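Local coordinates for uncharacterized protein MG296 homolog (Mycoplasma pneumoniae, PDB 2I15) that is of unknown function but adopts an all-helical fold of the Mg296 family and, in the crystal, packs its N-terminal helices against a neighbouring copy, at the interface of chains A and B. Sequence-based numbering; all coordinates share one arbitrary frame. Chains: chain A/B, Hypothetical protein MG296 homolog.

Contact 1: the interface of chains A and B. Residues chain A 106, 109-110, 113; chain B 18, 21-22, 30.
Helix-against-helix packing in this all-alpha Mg296-family protein brings the C-terminal half of helix 92-113 of chain A against the first two helices of chain B, 9-23 and 27-42. B:Phe30 supplies the main aromatic insertion, with 62 Å² of its surface hidden by chain A. Its CG lies anti to the backbone N (chi1 174°), which turns the ring towards helix 92-113 of chain A, where it meets A:Phe106, A:Ala109 and A:Leu110. The ring tip CZ meets A:Phe106 CE1 at 3.5 Å, standing over the rim of one A:Phe106 face; the ring planes of A:Phe106 and B:Phe30 are inclined by 61°, an edge-to-face pair. One atom back, B:Phe30 CE1 is shared by two aliphatic groups, A:Leu110 CD2 at 3.6 Å and the A:Ala109 methyl CB at the same separation. The root of the aromatic side chain is flanked by A:Thr113, whose OG1 lies 3.5 Å from B:Phe30 CA, with CG2 beside it. That hydroxyl is bonded within its own helix to A:Ala109 O at 2.6 Å, with the donor 50° out of the carbonyl plane. A:Phe106 also reaches helix 9-23, its CZ lying 3.8 Å from B:Phe22 CD1, while A:Leu110 CD2 approaches B:Phe22 CA at 4.0 Å.

Contact 2: the interface of chains A and B. Residues chain A 47-50, 52-53; chain B 30, 34-35, 38.
Aromatic stacking joins A:Tyr53, in a non-helical segment of this Mg296-family protein, to B:Phe34 on helix 27-42. The ring centroids are 4.1 Å apart and the planes differ by 27°, with B:Phe34 CD2 over the centre of the tyrosine ring. The tyrosine ring lies across the phenylalanine face because CG sits beside the backbone N (chi1 -70°). At the tyrosine rim, CE2 of A:Tyr53 comes within 3.4 Å of B:Phe30 CE2, which extends the aromatic contact one turn along the helix.

Polar contact is made by the carboxamide of B:Asn35. Its ND2 donates to the main-chain A:Tyr53 O over 2.9 Å, nearly straight at 162° at the hydrogen; the acceptor lies close to the amide plane, whereas the donor stands above the carbonyl plane. The modelled B:Asn35 OD1 faces A:Asp52 O at 2.8 Å, a clash of two acceptors that makes the amide placement doubtful, as does the poor order of A:Asp52. Within chain A, A:Tyr53 N donates to the carboxylate A:Asp52 OD1 at 2.9 Å, a bond left tentative by that same disorder.

Apolar groups also meet main-chain carbonyls: B:Phe34 presents its ring tip to A:Tyr48 O, and B:Leu38 CD1 lies 3.3 Å from A:Glu49 O.

Contact 3: the interface of chains A and B. Residues chain A 72, 75, 95-96, 99; chain B 11, 14-15.
A:Cys96 SG, a thiol on helix 92-113 of this Mg296-family helical protein, is flanked by the backbone of B:Leu11 on helix 9-23, with B:Leu11 N and CA each 3.9 Å away, a van der Waals approach. The B:Leu11 side chain, with 53 Å² hidden by chain A, enters between helices 57-75 and 92-113. Both methyls touch chain A: CD1 lies 3.8 Å from A:Val75 CG2 and CD2 3.9 Å from A:Phe99 CB. CD1 also faces A:Ser72, but that serine is poorly ordered and the fine geometry there is doubtful.

A:Phe99 has its CG anti to the backbone N (chi1 -174°), an orientation that carries the ring across helix 9-23 to B:Leu14 and B:Lys15. B:Leu14 slides past it in the opposite direction, placing CD1 3.6 Å from A:Phe99 CD2. Farther out, the phenyl tip CZ comes within 3.5 Å of B:Lys15 CA. The lysine crosses the phenylalanine at about a right angle, and its CB and CG pass the rim of the ring near CZ. Its aliphatic chain is extended through chi2 and bends at chi3 (65°) and chi4, bringing CD beside A:Ser72 CB, a contact made tentative by the poor order of that serine.

Contact 1: the interface of chains A and B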
ATOM      1  N   PHE A 106      12.569   5.642  -0.761  1.00 22.01           N
ATOM      2  CA  PHE A 106      13.955   5.514  -0.309  1.00 19.48           C
ATOM      3  C   PHE A 106      14.549   4.239  -0.905  1.00 19.13           C
ATOM      4  O   PHE A 106      15.661   4.237  -1.429  1.00 18.79           O
ATOM      5  CB  PHE A 106      13.971   5.404   1.214  1.00 22.15           C
ATOM      6  CG  PHE A 106      15.343   5.456   1.828  1.00 23.95           C
ATOM      7  CD1 PHE A 106      15.914   6.667   2.195  1.00 22.49           C
ATOM      8  CD2 PHE A 106      16.056   4.287   2.056  1.00 24.76           C
ATOM      9  CE1 PHE A 106      17.171   6.710   2.785  1.00 24.05           C
ATOM     10  CE2 PHE A 106      17.319   4.323   2.645  1.00 25.53           C
ATOM     11  CZ  PHE A 106      17.869   5.537   3.006  1.00 25.23           C
ATOM     12  N   ALA A 109      15.363   4.342  -4.793  1.00 39.00           N
ATOM     13  CA  ALA A 109      16.579   5.121  -5.028  1.00 38.77           C
ATOM     14  C   ALA A 109      17.788   4.222  -4.784  1.00 39.27           C
ATOM     15  O   ALA A 109      18.731   4.174  -5.583  1.00 41.77           O
ATOM     16  CB  ALA A 109      16.629   6.302  -4.093  1.00 16.78           C
ATOM     17  N   LEU A 110      17.755   3.521  -3.658  1.00 28.53           N
ATOM     18  CA  LEU A 110      18.820   2.597  -3.293  1.00 28.33           C
ATOM     19  C   LEU A 110      19.104   1.711  -4.506  1.00 29.13           C
ATOM     20  O   LEU A 110      20.251   1.543  -4.930  1.00 27.97           O
ATOM     21  CB  LEU A 110      18.364   1.723  -2.119  1.00 18.03           C
ATOM     22  CG  LEU A 110      18.276   2.330  -0.722  1.00 16.77           C
ATOM     23  CD1 LEU A 110      17.713   1.303   0.236  1.00 16.62           C
ATOM     24  CD2 LEU A 110      19.659   2.780  -0.266  1.00 16.71           C
ATOM     25  N   THR A 113      20.520   3.504  -7.387  1.00 27.63           N
ATOM     26  CA  THR A 113      21.897   3.748  -7.016  1.00 28.30           C
ATOM     27  C   THR A 113      22.823   2.538  -7.120  1.00 29.95           C
ATOM     28  O   THR A 113      23.974   2.679  -7.524  1.00 28.72           O
ATOM     29  CB  THR A 113      21.958   4.350  -5.595  1.00 25.01           C
ATOM     30  OG1 THR A 113      20.995   5.405  -5.513  1.00 25.18           O
ATOM     31  CG2 THR A 113      23.332   4.936  -5.310  1.00 20.39           C
TER
ATOM     32  N   VAL B  18      18.140  -1.660   5.551  1.00 32.85           N
ATOM     33  CA  VAL B  18      18.030  -0.411   4.792  1.00 34.00           C
ATOM     34  C   VAL B  18      19.107   0.581   5.200  1.00 34.21           C
ATOM     35  O   VAL B  18      19.593   1.357   4.370  1.00 32.95           O
ATOM     36  CB  VAL B  18      16.630   0.268   4.939  1.00 45.26           C
ATOM     37  CG1 VAL B  18      15.534  -0.779   4.864  1.00 46.17           C
ATOM     38  CG2 VAL B  18      16.542   1.041   6.227  1.00 47.55           C
ATOM     39  N   GLU B  21      22.514  -0.775   3.905  1.00 52.55           N
ATOM     40  CA  GLU B  21      22.534  -0.611   2.451  1.00 52.67           C
ATOM     41  C   GLU B  21      22.685   0.864   2.056  1.00 51.31           C
ATOM     42  O   GLU B  21      23.187   1.181   0.967  1.00 52.00           O
ATOM     43  CB  GLU B  21      21.259  -1.182   1.822  1.00 55.63           C
ATOM     44  CG  GLU B  21      21.429  -1.564   0.354  1.00 59.16           C
ATOM     45  CD  GLU B  21      21.534  -3.061   0.155  1.00 60.35           C
ATOM     46  OE1 GLU B  21      22.194  -3.723   0.978  1.00 62.29           O
ATOM     47  OE2 GLU B  21      20.961  -3.572  -0.826  1.00 60.88           O
ATOM     48  N   PHE B  22      22.243   1.766   2.926  1.00 30.24           N
ATOM     49  CA  PHE B  22      22.375   3.185   2.643  1.00 30.08           C
ATOM     50  C   PHE B  22      23.821   3.603   2.901  1.00 31.30           C
ATOM     51  O   PHE B  22      24.357   4.500   2.244  1.00 30.11           O
ATOM     52  CB  PHE B  22      21.468   4.008   3.554  1.00 28.81           C
ATOM     53  CG  PHE B  22      21.872   5.457   3.643  1.00 27.47           C
ATOM     54  CD1 PHE B  22      21.592   6.337   2.606  1.00 26.95           C
ATOM     55  CD2 PHE B  22      22.586   5.926   4.741  1.00 26.97           C
ATOM     56  CE1 PHE B  22      22.019   7.660   2.662  1.00 26.79           C
ATOM     57  CE2 PHE B  22      23.017   7.240   4.803  1.00 25.81           C
ATOM     58  CZ  PHE B  22      22.732   8.112   3.761  1.00 27.78           C
ATOM     59  N   PHE B  30      23.361   8.662  -4.407  1.00 26.51           N
ATOM     60  CA  PHE B  30      22.103   8.266  -3.790  1.00 25.95           C
ATOM     61  C   PHE B  30      21.161   9.455  -3.697  1.00 27.58           C
ATOM     62  O   PHE B  30      20.039   9.410  -4.173  1.00 28.86           O
ATOM     63  CB  PHE B  30      22.317   7.733  -2.367  1.00 23.31           C
ATOM     64  CG  PHE B  30      21.029   7.442  -1.638  1.00 19.07           C
ATOM     65  CD1 PHE B  30      20.242   6.353  -2.002  1.00 17.27           C
ATOM     66  CD2 PHE B  30      20.571   8.294  -0.642  1.00 19.36           C
ATOM     67  CE1 PHE B  30      19.010   6.112  -1.384  1.00 17.67           C
ATOM     68  CE2 PHE B  30      19.341   8.071  -0.015  1.00 18.52           C
ATOM     69  CZ  PHE B  30      18.559   6.975  -0.391  1.00 18.94           C
TER

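Contact 2: the interface of chains A and B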
ATOM      1  N   ILE A  47      11.470  12.856   7.043  1.00 42.96           N
ATOM      2  CA  ILE A  47      12.666  13.017   6.229  1.00 41.03           C
ATOM      3  C   ILE A  47      12.613  12.260   4.906  1.00 39.56           C
ATOM      4  O   ILE A  47      13.172  12.726   3.925  1.00 40.80           O
ATOM      5  CB  ILE A  47      13.934  12.584   7.051  1.00 45.15           C
ATOM      6  CG1 ILE A  47      15.173  13.375   6.610  1.00 44.54           C
ATOM      7  CG2 ILE A  47      14.229  11.107   6.848  1.00 43.68           C
ATOM      8  CD1 ILE A  47      15.650  13.056   5.223  1.00 48.85           C
ATOM      9  N   TYR A  48      11.914  11.123   4.864  1.00 39.59           N
ATOM     10  CA  TYR A  48      11.859  10.288   3.651  1.00 37.86           C
ATOM     11  C   TYR A  48      10.947  10.690   2.482  1.00 36.95           C
ATOM     12  O   TYR A  48      10.919  10.008   1.464  1.00 35.52           O
ATOM     13  CB  TYR A  48      11.560   8.833   4.038  1.00 35.87           C
ATOM     14  CG  TYR A  48      12.443   8.327   5.151  1.00 34.56           C
ATOM     15  CD1 TYR A  48      11.945   8.180   6.440  1.00 36.16           C
ATOM     16  CD2 TYR A  48      13.790   8.040   4.925  1.00 34.99           C
ATOM     17  CE1 TYR A  48      12.764   7.772   7.497  1.00 36.94           C
ATOM     18  CE2 TYR A  48      14.624   7.634   5.967  1.00 35.68           C
ATOM     19  CZ  TYR A  48      14.099   7.503   7.245  1.00 37.56           C
ATOM     20  OH  TYR A  48      14.923   7.154   8.286  1.00 42.30           O
ATOM     21  N   GLU A  49      10.211  11.785   2.621  1.00 29.57           N
ATOM     22  CA  GLU A  49       9.334  12.262   1.548  1.00 32.34           C
ATOM     23  C   GLU A  49       9.685  13.718   1.348  1.00 33.71           C
ATOM     24  O   GLU A  49       9.152  14.418   0.480  1.00 32.02           O
ATOM     25  CB  GLU A  49       7.878  12.185   1.974  1.00 44.99           C
ATOM     26  CG  GLU A  49       7.509  10.803   2.449  1.00 47.87           C
ATOM     27  CD  GLU A  49       6.712  10.074   1.418  1.00 48.50           C
ATOM     28  OE1 GLU A  49       5.470  10.210   1.447  1.00 50.54           O
ATOM     29  OE2 GLU A  49       7.328   9.406   0.562  1.00 49.52           O
ATOM     30  N   ASP A  50      10.580  14.155   2.213  1.00 32.16           N
ATOM     31  CA  ASP A  50      11.039  15.506   2.260  1.00 34.46           C
ATOM     32  C   ASP A  50      11.864  15.862   1.073  1.00 35.94           C
ATOM     33  O   ASP A  50      12.919  15.241   0.865  1.00 34.09           O
ATOM     34  CB  ASP A  50      11.884  15.701   3.527  1.00 63.82           C
ATOM     35  CG  ASP A  50      11.604  16.997   4.218  1.00 65.31           C
ATOM     36  OD1 ASP A  50      11.735  18.064   3.580  1.00 68.60           O
ATOM     37  OD2 ASP A  50      11.259  16.941   5.415  1.00 65.85           O
ATOM     38  N   ASP A  52      14.331  17.018   0.405  1.00 47.52           N
ATOM     39  CA  ASP A  52      15.304  17.267   1.449  1.00 44.64           C
ATOM     40  C   ASP A  52      16.436  16.663   0.688  1.00 40.96           C
ATOM     41  O   ASP A  52      16.240  16.307  -0.471  1.00 40.87           O
ATOM     42  CB  ASP A  52      14.891  16.399   2.652  1.00200.94           C
ATOM     43  CG  ASP A  52      15.517  16.820   3.971  1.00200.94           C
ATOM     44  OD1 ASP A  52      16.751  16.788   4.098  1.00200.94           O
ATOM     45  OD2 ASP A  52      14.755  17.164   4.904  1.00200.94           O
ATOM     46  N   TYR A  53      17.593  16.486   1.302  1.00 43.60           N
ATOM     47  CA  TYR A  53      18.706  15.969   0.528  1.00 39.03           C
ATOM     48  C   TYR A  53      19.034  17.213  -0.283  1.00 37.62           C
ATOM     49  O   TYR A  53      19.367  17.138  -1.462  1.00 37.22           O
ATOM     50  CB  TYR A  53      18.246  14.812  -0.367  1.00 36.53           C
ATOM     51  CG  TYR A  53      17.903  13.558   0.391  1.00 35.44           C
ATOM     52  CD1 TYR A  53      16.912  13.554   1.362  1.00 36.98           C
ATOM     53  CD2 TYR A  53      18.584  12.374   0.147  1.00 33.21           C
ATOM     54  CE1 TYR A  53      16.614  12.402   2.065  1.00 35.80           C
ATOM     55  CE2 TYR A  53      18.292  11.218   0.844  1.00 31.60           C
ATOM     56  CZ  TYR A  53      17.317  11.241   1.802  1.00 33.18           C
ATOM     57  OH  TYR A  53      17.072  10.105   2.534  1.00 35.65           O
TER
ATOM     58  N   PHE B  30      23.361   8.662  -4.407  1.00 26.51           N
ATOM     59  CA  PHE B  30      22.103   8.266  -3.790  1.00 25.95           C
ATOM     60  C   PHE B  30      21.161   9.455  -3.697  1.00 27.58           C
ATOM     61  O   PHE B  30      20.039   9.410  -4.173  1.00 28.86           O
ATOM     62  CB  PHE B  30      22.317   7.733  -2.367  1.00 23.31           C
ATOM     63  CG  PHE B  30      21.029   7.442  -1.638  1.00 19.07           C
ATOM     64  CD1 PHE B  30      20.242   6.353  -2.002  1.00 17.27           C
ATOM     65  CD2 PHE B  30      20.571   8.294  -0.642  1.00 19.36           C
ATOM     66  CE1 PHE B  30      19.010   6.112  -1.384  1.00 17.67           C
ATOM     67  CE2 PHE B  30      19.341   8.071  -0.015  1.00 18.52           C
ATOM     68  CZ  PHE B  30      18.559   6.975  -0.391  1.00 18.94           C
ATOM     69  N   PHE B  34      17.512   9.819  -5.006  1.00 22.72           N
ATOM     70  CA  PHE B  34      16.368   9.925  -4.113  1.00 22.89           C
ATOM     71  C   PHE B  34      15.593  11.185  -4.472  1.00 22.70           C
ATOM     72  O   PHE B  34      14.366  11.171  -4.521  1.00 20.57           O
ATOM     73  CB  PHE B  34      16.790  10.053  -2.659  1.00 25.49           C
ATOM     74  CG  PHE B  34      15.641  10.321  -1.730  1.00 25.55           C
ATOM     75  CD1 PHE B  34      14.771   9.295  -1.357  1.00 25.46           C
ATOM     76  CD2 PHE B  34      15.413  11.599  -1.241  1.00 24.47           C
ATOM     77  CE1 PHE B  34      13.688   9.545  -0.502  1.00 23.34           C
ATOM     78  CE2 PHE B  34      14.327  11.850  -0.384  1.00 25.64           C
ATOM     79  CZ  PHE B  34      13.469  10.815  -0.022  1.00 24.21           C
ATOM     80  N   ASN B  35      16.321  12.274  -4.702  1.00 24.29           N
ATOM     81  CA  ASN B  35      15.697  13.535  -5.055  1.00 25.01           C
ATOM     82  C   ASN B  35      14.908  13.443  -6.357  1.00 26.31           C
ATOM     83  O   ASN B  35      13.816  14.003  -6.457  1.00 26.37           O
ATOM     84  CB  ASN B  35      16.750  14.629  -5.183  1.00 23.70           C
ATOM     85  CG  ASN B  35      17.118  15.244  -3.853  1.00 25.61           C
ATOM     86  OD1 ASN B  35      16.567  14.891  -2.812  1.00 26.48           O
ATOM     87  ND2 ASN B  35      18.051  16.175  -3.881  1.00 24.38           N
ATOM     88  N   LEU B  38      11.760  11.516  -5.894  1.00 30.63           N
ATOM     89  CA  LEU B  38      10.860  12.354  -5.127  1.00 29.44           C
ATOM     90  C   LEU B  38      10.095  13.353  -5.984  1.00 30.45           C
ATOM     91  O   LEU B  38       8.870  13.448  -5.877  1.00 29.19           O
ATOM     92  CB  LEU B  38      11.632  13.111  -4.047  1.00 20.21           C
ATOM     93  CG  LEU B  38      11.101  13.027  -2.616  1.00 20.12           C
ATOM     94  CD1 LEU B  38      11.333  14.369  -1.933  1.00 18.52           C
ATOM     95  CD2 LEU B  38       9.614  12.674  -2.570  1.00 17.02           C
TER

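Contact 3: the interface of chains A and B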
ATOM      1  N   SER A  72      11.591   2.946  13.146  1.00 35.21           N
ATOM      2  CA  SER A  72      11.498   1.623  13.733  1.00 36.96           C
ATOM      3  C   SER A  72      10.811   1.643  15.090  1.00 37.41           C
ATOM      4  O   SER A  72      10.016   0.760  15.402  1.00 38.69           O
ATOM      5  CB  SER A  72      12.900   1.028  13.865  1.00 70.40           C
ATOM      6  OG  SER A  72      12.890  -0.369  13.609  1.00 74.30           O
ATOM      7  N   VAL A  75       6.855   2.303  14.780  1.00 36.13           N
ATOM      8  CA  VAL A  75       6.030   1.259  14.166  1.00 36.27           C
ATOM      9  C   VAL A  75       6.003  -0.052  14.935  1.00 39.67           C
ATOM     10  O   VAL A  75       5.078  -0.838  14.763  1.00 38.50           O
ATOM     11  CB  VAL A  75       6.466   0.928  12.725  1.00 17.39           C
ATOM     12  CG1 VAL A  75       6.381   2.174  11.855  1.00 14.47           C
ATOM     13  CG2 VAL A  75       7.873   0.351  12.720  1.00 15.56           C
ATOM     14  N   CYS A  95       3.989  -4.542  11.632  1.00 29.76           N
ATOM     15  CA  CYS A  95       5.002  -3.591  12.099  1.00 29.34           C
ATOM     16  C   CYS A  95       6.052  -3.356  11.012  1.00 27.24           C
ATOM     17  O   CYS A  95       6.486  -2.229  10.781  1.00 28.00           O
ATOM     18  CB  CYS A  95       5.688  -4.111  13.363  1.00 43.40           C
ATOM     19  SG  CYS A  95       4.578  -4.392  14.754  1.00 54.01           S
ATOM     20  N   CYS A  96       6.461  -4.432  10.347  1.00 28.88           N
ATOM     21  CA  CYS A  96       7.457  -4.341   9.285  1.00 26.47           C
ATOM     22  C   CYS A  96       6.836  -3.740   8.040  1.00 24.34           C
ATOM     23  O   CYS A  96       7.529  -3.138   7.211  1.00 25.22           O
ATOM     24  CB  CYS A  96       7.987  -5.726   8.932  1.00 24.14           C
ATOM     25  SG  CYS A  96       9.118  -6.413  10.124  1.00 30.40           S
ATOM     26  N   PHE A  99       7.112   0.056   8.437  1.00 14.73           N
ATOM     27  CA  PHE A  99       8.480   0.540   8.277  1.00 15.12           C
ATOM     28  C   PHE A  99       8.794   0.616   6.778  1.00 15.70           C
ATOM     29  O   PHE A  99       9.406   1.581   6.300  1.00 15.91           O
ATOM     30  CB  PHE A  99       9.465  -0.426   8.921  1.00 26.16           C
ATOM     31  CG  PHE A  99      10.889   0.071   8.931  1.00 28.45           C
ATOM     32  CD1 PHE A  99      11.318   0.962   9.909  1.00 27.76           C
ATOM     33  CD2 PHE A  99      11.811  -0.374   7.977  1.00 28.12           C
ATOM     34  CE1 PHE A  99      12.642   1.402   9.950  1.00 27.98           C
ATOM     35  CE2 PHE A  99      13.143   0.063   8.011  1.00 27.63           C
ATOM     36  CZ  PHE A  99      13.554   0.953   8.999  1.00 26.28           C
TER
ATOM     37  N   LEU B  11      11.922  -6.512  12.768  1.00 32.61           N
ATOM     38  CA  LEU B  11      11.929  -5.073  12.547  1.00 29.99           C
ATOM     39  C   LEU B  11      13.374  -4.648  12.486  1.00 30.18           C
ATOM     40  O   LEU B  11      13.843  -4.116  11.474  1.00 29.94           O
ATOM     41  CB  LEU B  11      11.222  -4.344  13.693  1.00 31.89           C
ATOM     42  CG  LEU B  11      10.202  -3.253  13.339  1.00 31.08           C
ATOM     43  CD1 LEU B  11      10.425  -2.045  14.228  1.00 29.97           C
ATOM     44  CD2 LEU B  11      10.308  -2.852  11.878  1.00 29.30           C
ATOM     45  N   LEU B  14      15.411  -5.488   9.457  1.00 38.89           N
ATOM     46  CA  LEU B  14      14.967  -4.776   8.264  1.00 37.93           C
ATOM     47  C   LEU B  14      15.561  -3.370   8.306  1.00 39.29           C
ATOM     48  O   LEU B  14      16.048  -2.852   7.292  1.00 38.01           O
ATOM     49  CB  LEU B  14      13.436  -4.712   8.241  1.00 30.50           C
ATOM     50  CG  LEU B  14      12.658  -4.425   6.956  1.00 27.31           C
ATOM     51  CD1 LEU B  14      11.324  -3.847   7.357  1.00 26.94           C
ATOM     52  CD2 LEU B  14      13.381  -3.462   6.057  1.00 28.02           C
ATOM     53  N   LYS B  15      15.524  -2.760   9.493  1.00 39.62           N
ATOM     54  CA  LYS B  15      16.080  -1.421   9.687  1.00 41.44           C
ATOM     55  C   LYS B  15      17.575  -1.522   9.485  1.00 42.25           C
ATOM     56  O   LYS B  15      18.212  -0.659   8.865  1.00 41.64           O
ATOM     57  CB  LYS B  15      15.806  -0.908  11.108  1.00 49.31           C
ATOM     58  CG  LYS B  15      16.414   0.453  11.383  1.00 50.96           C
ATOM     59  CD  LYS B  15      16.098   0.926  12.776  1.00 54.58           C
ATOM     60  CE  LYS B  15      16.731   0.041  13.844  1.00 56.73           C
ATOM     61  NZ  LYS B  15      17.970   0.648  14.420  1.00 57.80           N
TER

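Contact 1 and contact 2 are about 11 Å apart between the centres of their C-alpha atoms and share B:Phe30, which links helix 92-113 of chain A to the non-helical segment holding A:Tyr53. Contact 3 is about 16 Å from contact 1 and 19 Å from contact 2. Helix 92-113 of chain A and helix 9-23 of chain B run through both contact 1 and contact 3, while helix 27-42 of chain B serves contacts 1 and 2. The N-terminal helical pair of chain B thus docks along chain A. The deposited assembly holds three copies; the A-B interface is not an exact two-fold and may not be biological.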